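Long-range contacts in argininosuccinate lyase (PDB 6RXA), which works as a C-N lyase of the aspartase/fumarase superfamily, an EDDS lyase that probably also splits argininosuccinate into fumarate and L-arginine: residues A[29-35]-A[326-330]; A[124-129]-A[189-194]; A[143-147]-A[458-462]; A[235-239]-A[309-313]; A[370-374]-A[385-389]. The protein carries 2 engineered substitutions. All coordinates share one frame; numbering follows the deposited sequence.

Contact 1 (A[29-35]-A[326-330]); sequences DAAALTL and ELEPR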
# COMPACT_ATOMS: atom_id res chain seq x y z
N ASP A 29 7.40 -19.14 10.15
CA ASP A 29 6.15 -18.57 10.63
C ASP A 29 5.84 -19.06 12.03
O ASP A 29 5.57 -18.26 12.94
CB ASP A 29 5.01 -18.90 9.66
CG ASP A 29 3.71 -18.23 10.05
OD1 ASP A 29 3.73 -17.04 10.44
OD2 ASP A 29 2.65 -18.89 9.95
N ALA A 30 5.91 -20.37 12.25
CA ALA A 30 5.57 -20.92 13.55
C ALA A 30 6.64 -20.60 14.59
O ALA A 30 6.33 -20.56 15.79
CB ALA A 30 5.36 -22.42 13.44
N ALA A 31 7.88 -20.39 14.16
CA ALA A 31 8.97 -20.16 15.09
C ALA A 31 9.12 -18.70 15.49
O ALA A 31 9.83 -18.40 16.47
CB ALA A 31 10.29 -20.63 14.47
N ALA A 32 8.47 -17.79 14.79
CA ALA A 32 8.72 -16.38 15.03
C ALA A 32 8.26 -15.95 16.41
O ALA A 32 7.21 -16.36 16.90
CB ALA A 32 7.99 -15.55 13.97
N LEU A 33 9.08 -15.10 17.04
CA LEU A 33 8.73 -14.48 18.31
C LEU A 33 7.76 -13.34 18.09
O LEU A 33 7.75 -12.70 17.03
CB LEU A 33 9.99 -13.87 18.93
CG LEU A 33 11.11 -14.83 19.27
CD1 LEU A 33 12.28 -14.07 19.85
CD2 LEU A 33 10.61 -15.87 20.24
N THR A 34 6.96 -13.05 19.12
CA THR A 34 6.28 -11.77 19.13
C THR A 34 7.32 -10.65 19.28
O THR A 34 8.43 -10.86 19.77
CB THR A 34 5.32 -11.64 20.31
OG1 THR A 34 6.06 -11.72 21.53
CG2 THR A 34 4.24 -12.71 20.29
N LEU A 35 6.93 -9.43 18.90
CA LEU A 35 7.81 -8.30 19.14
C LEU A 35 8.14 -8.16 20.63
O LEU A 35 9.30 -7.92 21.00
CB LEU A 35 7.21 -7.01 18.56
CG LEU A 35 8.17 -5.81 18.63
CD1 LEU A 35 9.40 -5.98 17.80
CD2 LEU A 35 7.41 -4.53 18.20
N GLU A 326 4.52 -1.33 14.05
CA GLU A 326 5.88 -1.77 14.26
C GLU A 326 6.34 -2.67 13.12
O GLU A 326 5.53 -3.23 12.37
CB GLU A 326 5.98 -2.54 15.59
CG GLU A 326 5.73 -1.66 16.82
CD GLU A 326 4.91 -2.34 17.91
OE1 GLU A 326 3.95 -3.08 17.59
OE2 GLU A 326 5.22 -2.14 19.10
N LEU A 327 7.66 -2.83 13.01
CA LEU A 327 8.25 -3.86 12.16
C LEU A 327 8.50 -5.09 13.03
O LEU A 327 9.26 -5.02 14.00
CB LEU A 327 9.56 -3.39 11.55
CG LEU A 327 10.23 -4.37 10.58
CD1 LEU A 327 9.31 -4.79 9.43
CD2 LEU A 327 11.54 -3.76 10.04
N GLU A 328 7.83 -6.18 12.71
CA GLU A 328 7.77 -7.32 13.63
C GLU A 328 8.75 -8.42 13.26
O GLU A 328 9.16 -8.57 12.11
CB GLU A 328 6.35 -7.87 13.64
CG GLU A 328 5.34 -6.79 13.98
CD GLU A 328 4.10 -7.30 14.65
OE1 GLU A 328 2.99 -7.02 14.15
OE2 GLU A 328 4.24 -7.98 15.69
N PRO A 329 9.13 -9.22 14.25
CA PRO A 329 10.11 -10.29 14.00
C PRO A 329 9.75 -11.20 12.84
O PRO A 329 10.63 -11.57 12.05
CB PRO A 329 10.16 -11.03 15.34
CG PRO A 329 9.82 -9.99 16.35
CD PRO A 329 8.79 -9.11 15.68
N ARG A 330 8.48 -11.60 12.72
CA ARG A 330 8.12 -12.55 11.68
C ARG A 330 8.40 -11.99 10.29
O ARG A 330 8.73 -12.76 9.38
CB ARG A 330 6.66 -13.00 11.81
CG ARG A 330 5.61 -11.92 11.68
CD ARG A 330 4.22 -12.52 11.92
NE ARG A 330 4.09 -13.12 13.25
CZ ARG A 330 4.20 -14.42 13.52
NH1 ARG A 330 4.42 -15.31 12.56
NH2 ARG A 330 4.08 -14.84 14.77
O HOH W 1 5.00 -17.48 15.61
O HOH W 2 6.54 -11.43 14.90

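Contact 2 (A[124-129]-A[189-194]); sequences LRDQLL and LYARIN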
# COMPACT_ATOMS: atom_id res chain seq x y z
N LEU A 124 16.11 -3.97 16.25
CA LEU A 124 16.26 -3.75 14.81
C LEU A 124 17.73 -3.71 14.41
O LEU A 124 18.09 -4.18 13.32
CB LEU A 124 15.54 -2.47 14.36
CG LEU A 124 14.03 -2.50 14.50
CD1 LEU A 124 13.42 -1.16 14.07
CD2 LEU A 124 13.41 -3.66 13.72
N ARG A 125 18.58 -3.14 15.27
CA ARG A 125 20.01 -3.06 14.99
C ARG A 125 20.61 -4.46 14.83
O ARG A 125 21.32 -4.73 13.86
CB ARG A 125 20.69 -2.30 16.14
CG ARG A 125 22.19 -2.16 16.05
CD ARG A 125 22.73 -1.34 17.22
NE ARG A 125 22.63 -2.07 18.48
CZ ARG A 125 22.94 -1.56 19.67
NH1 ARG A 125 23.35 -0.30 19.78
NH2 ARG A 125 22.85 -2.32 20.74
N ASP A 126 20.31 -5.36 15.77
CA ASP A 126 20.80 -6.73 15.63
C ASP A 126 20.22 -7.39 14.38
O ASP A 126 20.92 -8.11 13.66
CB ASP A 126 20.47 -7.55 16.88
CG ASP A 126 21.57 -7.50 17.95
OD1 ASP A 126 22.67 -6.95 17.71
OD2 ASP A 126 21.34 -8.02 19.05
N GLN A 127 18.93 -7.14 14.10
CA GLN A 127 18.31 -7.75 12.92
C GLN A 127 18.86 -7.16 11.63
O GLN A 127 18.91 -7.85 10.61
CB GLN A 127 16.80 -7.59 12.99
CG GLN A 127 16.16 -8.41 14.10
CD GLN A 127 16.41 -9.90 13.97
OE1 GLN A 127 16.03 -10.52 12.98
NE2 GLN A 127 17.06 -10.48 14.97
N LEU A 128 19.29 -5.90 11.67
CA LEU A 128 19.92 -5.30 10.50
C LEU A 128 21.29 -5.91 10.24
O LEU A 128 21.64 -6.19 9.09
CB LEU A 128 19.99 -3.78 10.69
CG LEU A 128 20.40 -2.90 9.52
CD1 LEU A 128 19.55 -3.24 8.32
CD2 LEU A 128 20.21 -1.45 9.94
N LEU A 129 22.09 -6.18 11.29
CA LEU A 129 23.34 -6.89 11.08
C LEU A 129 23.10 -8.31 10.57
O LEU A 129 23.80 -8.79 9.68
CB LEU A 129 24.19 -6.90 12.35
CG LEU A 129 24.64 -5.52 12.81
CD1 LEU A 129 25.50 -5.62 14.05
CD2 LEU A 129 25.39 -4.78 11.72
N LEU A 189 20.98 3.11 6.57
CA LEU A 189 19.95 2.97 7.58
C LEU A 189 20.55 2.65 8.94
O LEU A 189 20.11 3.19 9.97
CB LEU A 189 19.00 1.86 7.14
CG LEU A 189 18.04 1.35 8.21
CD1 LEU A 189 17.04 2.41 8.63
CD2 LEU A 189 17.30 0.12 7.70
N TYR A 190 21.57 1.79 8.98
CA TYR A 190 22.16 1.40 10.25
C TYR A 190 22.61 2.63 11.03
O TYR A 190 22.45 2.69 12.26
CB TYR A 190 23.34 0.45 10.01
CG TYR A 190 23.89 -0.15 11.29
CD1 TYR A 190 23.32 -1.28 11.85
CD2 TYR A 190 24.99 0.42 11.94
CE1 TYR A 190 23.83 -1.84 13.01
CE2 TYR A 190 25.51 -0.13 13.10
CZ TYR A 190 24.92 -1.26 13.63
OH TYR A 190 25.43 -1.83 14.78
N ALA A 191 23.15 3.63 10.34
CA ALA A 191 23.65 4.81 11.04
C ALA A 191 22.53 5.58 11.74
O ALA A 191 22.79 6.26 12.74
CB ALA A 191 24.39 5.73 10.07
N ARG A 192 21.31 5.50 11.20
CA ARG A 192 20.16 6.15 11.82
C ARG A 192 19.53 5.27 12.90
O ARG A 192 19.00 5.80 13.88
CB ARG A 192 19.12 6.57 10.78
CG ARG A 192 19.49 7.87 10.06
CD ARG A 192 18.45 8.28 8.99
NE ARG A 192 18.49 7.45 7.80
CZ ARG A 192 19.35 7.62 6.79
NH1 ARG A 192 20.26 8.59 6.85
NH2 ARG A 192 19.32 6.82 5.74
N ILE A 193 19.55 3.94 12.74
CA ILE A 193 19.03 3.05 13.77
C ILE A 193 19.91 3.10 15.01
O ILE A 193 19.41 3.08 16.14
CB ILE A 193 18.91 1.61 13.24
CG1 ILE A 193 17.73 1.49 12.28
CG2 ILE A 193 18.73 0.61 14.38
CD1 ILE A 193 17.51 0.14 11.70
N ASN A 194 21.22 3.18 14.82
CA ASN A 194 22.17 3.03 15.92
C ASN A 194 22.45 4.36 16.63
O ASN A 194 23.59 4.75 16.84
CB ASN A 194 23.46 2.39 15.43
CG ASN A 194 24.28 1.84 16.58
OD1 ASN A 194 23.72 1.54 17.63
ND2 ASN A 194 25.58 1.71 16.38

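Contact 3 (A[143-147]-A[458-462]); sequences VHKAA and IDDAM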
# COMPACT_ATOMS: atom_id res chain seq x y z
N VAL A 143 28.19 -13.79 -7.08
CA VAL A 143 29.46 -13.47 -7.73
C VAL A 143 30.29 -14.73 -7.97
O VAL A 143 30.90 -14.90 -9.03
CB VAL A 143 30.24 -12.44 -6.88
CG1 VAL A 143 31.63 -12.22 -7.45
CG2 VAL A 143 29.50 -11.13 -6.82
N HIS A 144 30.31 -15.64 -6.99
CA HIS A 144 31.10 -16.86 -7.14
C HIS A 144 30.51 -17.75 -8.23
O HIS A 144 31.25 -18.40 -8.98
CB HIS A 144 31.21 -17.56 -5.79
CG HIS A 144 31.82 -16.70 -4.72
ND1 HIS A 144 31.90 -17.09 -3.40
CD2 HIS A 144 32.37 -15.46 -4.78
CE1 HIS A 144 32.48 -16.13 -2.70
NE2 HIS A 144 32.76 -15.13 -3.51
N LYS A 145 29.18 -17.76 -8.36
CA LYS A 145 28.53 -18.46 -9.47
C LYS A 145 28.89 -17.80 -10.80
O LYS A 145 29.22 -18.49 -11.78
CB LYS A 145 27.02 -18.49 -9.25
CG LYS A 145 26.23 -19.41 -10.19
CD LYS A 145 26.39 -20.89 -9.86
CE LYS A 145 25.31 -21.72 -10.54
NZ LYS A 145 25.36 -23.14 -10.08
N ALA A 146 28.84 -16.47 -10.86
CA ALA A 146 29.18 -15.77 -12.10
C ALA A 146 30.58 -16.15 -12.57
O ALA A 146 30.81 -16.32 -13.78
CB ALA A 146 29.10 -14.26 -11.89
N ALA A 147 31.52 -16.28 -11.64
CA ALA A 147 32.91 -16.54 -12.00
C ALA A 147 33.09 -17.86 -12.73
O ALA A 147 34.07 -18.02 -13.46
CB ALA A 147 33.77 -16.50 -10.75
N ILE A 458 33.74 -8.79 -11.87
CA ILE A 458 33.90 -9.75 -10.78
C ILE A 458 35.04 -9.33 -9.87
O ILE A 458 34.90 -9.34 -8.64
CB ILE A 458 34.09 -11.18 -11.33
CG1 ILE A 458 32.77 -11.69 -11.93
CG2 ILE A 458 34.60 -12.11 -10.22
CD1 ILE A 458 32.92 -13.00 -12.68
N ASP A 459 36.18 -8.94 -10.45
CA ASP A 459 37.31 -8.50 -9.64
C ASP A 459 36.90 -7.33 -8.75
O ASP A 459 37.23 -7.29 -7.55
CB ASP A 459 38.48 -8.08 -10.54
CG ASP A 459 39.14 -9.25 -11.25
OD1 ASP A 459 38.89 -10.42 -10.89
OD2 ASP A 459 39.94 -8.99 -12.18
N ASP A 460 36.16 -6.37 -9.31
CA ASP A 460 35.71 -5.23 -8.53
C ASP A 460 34.75 -5.67 -7.42
O ASP A 460 34.83 -5.17 -6.29
CB ASP A 460 35.03 -4.21 -9.44
CG ASP A 460 36.02 -3.40 -10.26
OD1 ASP A 460 37.24 -3.51 -9.97
OD2 ASP A 460 35.59 -2.66 -11.17
N ALA A 461 33.84 -6.60 -7.73
CA ALA A 461 32.86 -7.04 -6.75
C ALA A 461 33.53 -7.82 -5.62
O ALA A 461 33.11 -7.73 -4.46
CB ALA A 461 31.78 -7.88 -7.43
N MET A 462 34.56 -8.59 -5.94
CA MET A 462 35.27 -9.32 -4.89
C MET A 462 35.95 -8.35 -3.93
O MET A 462 35.97 -8.58 -2.72
CB MET A 462 36.28 -10.28 -5.52
CG MET A 462 35.65 -11.42 -6.32
SD MET A 462 34.80 -12.62 -5.28
CE MET A 462 36.18 -13.54 -4.60

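Contact 4 (A[235-239]-A[309-313]); sequences WDHVA and ILTSL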
# COMPACT_ATOMS: atom_id res chain seq x y z
N TRP A 235 10.22 7.78 14.40
CA TRP A 235 9.87 6.44 13.94
C TRP A 235 10.29 6.25 12.48
O TRP A 235 9.98 5.21 11.89
CB TRP A 235 8.36 6.26 14.06
CG TRP A 235 7.87 4.85 14.28
CD1 TRP A 235 7.16 4.08 13.42
CD2 TRP A 235 7.99 4.09 15.48
NE1 TRP A 235 6.85 2.87 14.00
CE2 TRP A 235 7.35 2.85 15.27
CE3 TRP A 235 8.61 4.33 16.71
CZ2 TRP A 235 7.32 1.85 16.24
CZ3 TRP A 235 8.56 3.34 17.68
CH2 TRP A 235 7.92 2.12 17.44
N ASP A 236 10.96 7.23 11.88
CA ASP A 236 11.22 7.14 10.45
C ASP A 236 12.16 5.99 10.13
O ASP A 236 12.11 5.44 9.03
CB ASP A 236 11.81 8.45 9.91
CG ASP A 236 10.81 9.58 9.83
OD1 ASP A 236 9.64 9.42 10.23
OD2 ASP A 236 11.23 10.64 9.29
N HIS A 237 13.06 5.66 11.07
CA HIS A 237 13.97 4.53 10.91
C HIS A 237 13.22 3.21 10.80
O HIS A 237 13.69 2.28 10.14
CB HIS A 237 14.96 4.48 12.08
CG HIS A 237 14.32 4.40 13.43
ND1 HIS A 237 13.58 5.44 13.96
CD2 HIS A 237 14.30 3.42 14.36
CE1 HIS A 237 13.13 5.10 15.15
NE2 HIS A 237 13.57 3.88 15.43
N VAL A 238 12.06 3.10 11.45
CA VAL A 238 11.25 1.89 11.35
C VAL A 238 10.63 1.78 9.96
O VAL A 238 10.67 0.72 9.31
CB VAL A 238 10.19 1.86 12.47
CG1 VAL A 238 9.38 0.59 12.44
CG2 VAL A 238 10.86 2.04 13.83
N ALA A 239 10.06 2.89 9.48
CA ALA A 239 9.56 2.94 8.11
C ALA A 239 10.67 2.65 7.11
O ALA A 239 10.47 1.90 6.14
CB ALA A 239 8.95 4.31 7.83
N ILE A 309 3.13 0.88 8.58
CA ILE A 309 3.95 1.81 9.33
C ILE A 309 3.73 3.23 8.82
O ILE A 309 3.46 4.15 9.60
CB ILE A 309 5.43 1.40 9.27
CG1 ILE A 309 5.67 0.08 10.00
CG2 ILE A 309 6.29 2.48 9.89
CD1 ILE A 309 6.96 -0.63 9.57
N LEU A 310 3.84 3.43 7.51
CA LEU A 310 3.67 4.77 6.95
C LEU A 310 2.25 5.30 7.16
O LEU A 310 2.07 6.49 7.43
CB LEU A 310 4.01 4.80 5.46
CG LEU A 310 5.50 4.82 5.15
CD1 LEU A 310 5.72 4.50 3.67
CD2 LEU A 310 6.17 6.12 5.52
N THR A 311 1.24 4.44 7.03
CA THR A 311 -0.12 4.89 7.34
C THR A 311 -0.20 5.42 8.77
O THR A 311 -0.80 6.47 9.03
CB THR A 311 -1.12 3.76 7.13
OG1 THR A 311 -1.19 3.44 5.74
CG2 THR A 311 -2.50 4.15 7.60
N SER A 312 0.38 4.67 9.71
CA SER A 312 0.29 5.08 11.11
C SER A 312 0.98 6.42 11.35
O SER A 312 0.50 7.23 12.14
CB SER A 312 0.83 3.97 12.04
OG SER A 312 2.24 3.90 12.08
N LEU A 313 2.11 6.68 10.67
CA LEU A 313 2.80 7.95 10.86
C LEU A 313 2.03 9.09 10.22
O LEU A 313 2.01 10.20 10.76
CB LEU A 313 4.22 7.86 10.29
CG LEU A 313 5.14 6.85 11.00
CD1 LEU A 313 6.53 6.89 10.40
CD2 LEU A 313 5.16 7.12 12.50

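Contact 5 (A[370-374]-A[385-389]); sequences LTDML and AHEIV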
# COMPACT_ATOMS: atom_id res chain seq x y z
N LEU A 370 23.73 -8.33 -36.92
CA LEU A 370 23.58 -8.28 -38.38
C LEU A 370 23.28 -6.86 -38.85
O LEU A 370 23.85 -6.39 -39.85
CB LEU A 370 22.51 -9.28 -38.83
CG LEU A 370 22.33 -9.50 -40.33
CD1 LEU A 370 23.59 -10.13 -40.92
CD2 LEU A 370 21.12 -10.38 -40.62
N THR A 371 22.41 -6.14 -38.13
CA THR A 371 22.07 -4.76 -38.47
C THR A 371 23.28 -3.83 -38.32
O THR A 371 23.55 -2.99 -39.19
CB THR A 371 20.93 -4.28 -37.57
OG1 THR A 371 19.85 -5.23 -37.56
CG2 THR A 371 20.41 -2.92 -38.02
N ASP A 372 23.98 -3.94 -37.18
CA ASP A 372 25.16 -3.11 -36.96
C ASP A 372 26.21 -3.35 -38.03
O ASP A 372 26.92 -2.42 -38.43
CB ASP A 372 25.77 -3.42 -35.59
CG ASP A 372 25.03 -2.79 -34.42
OD1 ASP A 372 24.44 -1.70 -34.56
OD2 ASP A 372 25.07 -3.38 -33.32
N MET A 373 26.31 -4.60 -38.50
CA MET A 373 27.27 -4.92 -39.54
C MET A 373 26.95 -4.19 -40.83
O MET A 373 27.86 -3.68 -41.51
CB MET A 373 27.31 -6.44 -39.75
CG MET A 373 28.34 -6.92 -40.76
SD MET A 373 27.73 -6.86 -42.45
CE MET A 373 26.76 -8.37 -42.49
N LEU A 374 25.67 -4.13 -41.21
CA LEU A 374 25.31 -3.40 -42.42
C LEU A 374 25.69 -1.93 -42.31
O LEU A 374 26.30 -1.37 -43.23
CB LEU A 374 23.82 -3.53 -42.71
CG LEU A 374 23.26 -4.95 -42.88
CD1 LEU A 374 21.77 -4.87 -43.25
CD2 LEU A 374 24.04 -5.74 -43.89
N ALA A 385 18.92 0.01 -42.08
CA ALA A 385 19.44 -1.33 -41.83
C ALA A 385 18.45 -2.14 -41.02
O ALA A 385 18.21 -3.32 -41.30
CB ALA A 385 20.78 -1.23 -41.10
N HIS A 386 17.85 -1.53 -40.00
CA HIS A 386 16.89 -2.22 -39.15
C HIS A 386 15.72 -2.75 -39.97
O HIS A 386 15.30 -3.90 -39.79
CB HIS A 386 16.45 -1.24 -38.07
CG HIS A 386 15.36 -1.74 -37.18
ND1 HIS A 386 14.05 -1.86 -37.59
CD2 HIS A 386 15.38 -2.09 -35.87
CE1 HIS A 386 13.32 -2.29 -36.58
NE2 HIS A 386 14.10 -2.43 -35.52
N GLU A 387 15.21 -1.95 -40.91
CA GLU A 387 14.07 -2.40 -41.71
C GLU A 387 14.44 -3.59 -42.59
O GLU A 387 13.63 -4.51 -42.78
CB GLU A 387 13.56 -1.24 -42.58
CG GLU A 387 12.13 -1.42 -43.09
CD GLU A 387 11.09 -1.46 -41.98
OE1 GLU A 387 10.18 -2.31 -42.05
OE2 GLU A 387 11.17 -0.64 -41.03
N ILE A 388 15.65 -3.60 -43.15
CA ILE A 388 16.09 -4.74 -43.94
C ILE A 388 16.15 -5.99 -43.07
O ILE A 388 15.65 -7.06 -43.45
CB ILE A 388 17.46 -4.47 -44.58
CG1 ILE A 388 17.38 -3.36 -45.63
CG2 ILE A 388 17.99 -5.77 -45.21
CD1 ILE A 388 18.74 -2.89 -46.11
N VAL A 389 16.77 -5.88 -41.90
CA VAL A 389 16.93 -7.07 -41.06
C VAL A 389 15.59 -7.54 -40.50
O VAL A 389 15.36 -8.74 -40.34
CB VAL A 389 17.99 -6.83 -39.97
CG1 VAL A 389 18.06 -8.03 -39.03
CG2 VAL A 389 19.35 -6.55 -40.63

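Contact 1 (A[29-35]-A[326-330])
At the surface of this mainly helical lyase, helix 20-31 runs out and helix 329-348 begins, and the two are tied where Arg330 meets Asp29 and Ala32. Arg330 NH1 forms a salt bridge with Asp29 OD1 at 2.8 Å and also donates a hydrogen bond to the backbone Asp29 O at 3.2 Å. The carboxylate is turned 78° from the guanidinium plane, which leaves a single oxygen facing NH1 instead of a two-pronged pair. Arginine suits the place because its chain can fold: CG sits between the backbone N and the carbonyl carbon (chi1 62°), and a further bend at chi3 brings the guanidinium back over Ala32. The small CB of Ala32 fits beneath it, 3.7 Å from the plane and offset toward the rim. One water accepts a hydrogen bond from Arg330 NH2 and lies 2.8 Å from Ala32 O; a second accepts the N-H of Arg330 and donates to Leu33 O. Pro329, in the first turn of its helix, has no N-H to leave without a partner, and its CD packs 3.8 Å from Leu35 CD1, the two side chains at about a right angle. Phe123 of helix 112-147 touches both Leu35 and Pro329. Tyr26 and Arg294, which bind fumarate, have side chains about 8 Å from that of Asp29. Since Arg330 of the second subunit brings its own NH2 close to this one, the carboxylate and carbonyl oxygens of Asp29 would probably help to offset the gathered positive charge.

Contact 2 (A[124-129]-A[189-194])
Arg125 reaches from helix 112-147 to Asn194, just past the end of helix 168-193, on a buried antiparallel helix pair of the long-helix bundle; the short axes cross at -160° and lie 10.1 Å apart. The arginine leaves its helix with CG opposite the backbone N (chi1 178°), and its CG rests 3.5 Å from Tyr190 CE1 before the chain bends at chi3 toward the asparagine. There NH1 gives Asn194 OD1 a nearly straight hydrogen bond of 2.9 Å. The oxygen lies in the guanidinium plane, yet the amide is turned almost perpendicular to it. NH2 bonds to Leu219 O and Phe221 adds a cation-pi contact, so the buried charge is held from several directions. A leucine in place of Arg125 would probably leave Asn194 OD1 without this donor and Leu219 O without its mate. Farther along, Leu128 suits its spot because its branched end fills the angle between three neighbours: Leu128 CD2 meets the edge of the Tyr190 ring, 3.7 Å from Tyr190 CD1, and touches Ile193 CD1 at 3.6 Å and Leu189 CG. Tyr190 itself packs edge-to-face with Trp471 of helix 451-500, which also touches Leu129. Beside Leu128, the Leu129 side chain runs obliquely to the tyrosine, bringing its CD2 to 3.6 Å from Tyr190 CE1.

Contact 3 (A[143-147]-A[458-462])
Val143 and Ile458 are the nearest CA pair of segments 143-147 and 458-462, 6.5 Å apart, on antiparallel helices 112-147 and 451-500, whose short axes approach to 10.5 Å and cross at -154°. The valine and isoleucine side chains slide past each other in opposite directions, Val143 CG1 lying 4.1 Å from Ile458 CG2. The other valine branch, CG2, meets Ala461 CB at 4.0 Å. Isoleucine suits its place because its longer arm, CG1 opposite the carbonyl carbon (chi1 -71°), carries CD1 down to the backbone near the end of the partner segment, 3.6 Å from Ala147 CA. Ala146 and Ala147 are small enough to let it come so close. Toward the solvent, Met462 folds at chi2 and chi3 and brings its sulfur to the edge of the His144 ring, a Met-aromatic contact with SD 3.7 Å from NE2 and 76° off the ring normal. Met173 of helix 168-193 touches both Ile458 and Ala461, so helix 168-193 also packs against this pair. Aliphatic residues within and a flexible methionine at the margin make this ordinary antiparallel helix-bundle packing, of the kind that builds the long central domain of aspartase/fumarase enzymes.

Contact 4 (A[235-239]-A[309-313])
The indole of Trp235 has Val238 CG2 over the centre of one face, 3.8 Å above it, and Ile309 CG2 at its edge, 4.0 Å from CD1. Arg324 makes a cation-pi contact with the same ring, and NE1 is hydrogen-bonded to Val325 O. The Leu313 side chain crosses that of Trp235 at about a right angle: its CD2 lies 3.7 Å from Trp235 CB and nearly as close to Trp235 CD1, while Leu313 CD1 turns toward Asp236 OD1. With CG opposite the carbonyl carbon (chi1 -64°), the torsion sets the fork of Leu313 against CB and the pyrrole corner of Trp235. An alanine at Leu313 would probably open a gap there, leaving Trp235 CB and CD1 without their apolar neighbour. Ala239 suits its position because only a small side chain allows Ile309 CG2 to come 3.8 Å from its CA, while its CB also meets Leu310 CD2 at 4.0 Å. On the other side of Ile309, CD1 touches Val238 CG1, the two side chains at about a right angle. Ser312 OG bonds back to Ile309 O at 2.8 Å and is also hydrogen-bonded to Val325 N. The contact thus joins the first turn of helix 236-262 to helix 303-314, with helix 112-147 against Trp235 and Val238, and Met303 of the third subunit packing on Leu310.

Contact 5 (A[370-374]-A[385-389])
Val389 is the main bump of this helical hairpin, in which helices 367-378 and 382-399 of the argininosuccinate lyase C-terminal region fold back on each other, the short axes 8.9 Å apart and crossing at 135°. The valine sits in a hollow lined by Leu370, Thr371 and Leu374: CG1 faces Leu370 CD2, and CG2 lies 3.9 Å from Leu374 CD1 and 3.4 Å from Thr371 OG1. A beta-branched residue fits because its CB and both methyls press together on Thr371 OG1, while CG1 goes on to Leu370 and CG2 to Leu374. That hydroxyl bonds within its own helix to Met367 O, so its polar need is at least partly met although it faces a hydrocarbon. In return, Ala385 is a shallow place where the backbones come close, the CA atoms of Thr371 and Ala385 being 5.5 Å apart. Its CB fits between Thr371 CG2, at 3.5 Å, and Leu374 CB, at 4.1 Å; alanine suits this close approach. Pro284 of the fourth subunit packs on Thr371, His386 and Val389, and His386 NE2 is hydrogen-bonded to Ser280 O of that subunit. The threonine methyl, opposite its own backbone N, also reaches the partner's main chain: Thr371 CG2 lies 3.5 Å from His386 N.

Contacts 1, 2 and 4 form one cluster, their centres 15 to 18 Å apart, and all three pairs touch: Leu327 of contact 1 packs on Leu124 of contact 2 and on Val238 of contact 4. Contact 3 shares helix 112-147 with contact 2, centres about 27 Å apart, and reaches helix 451-500. Along the sequence contacts 2 and 4 follow each other between the two segments of contact 1, whereas contacts 2 and 3 interleave. Contact 5 is local in sequence and its centre lies 35 Å or more from those of the others, in the C-terminal region. The helical body is thus closed by sequence-distant pairs, and the outlying hairpin packs against the third and fourth subunits.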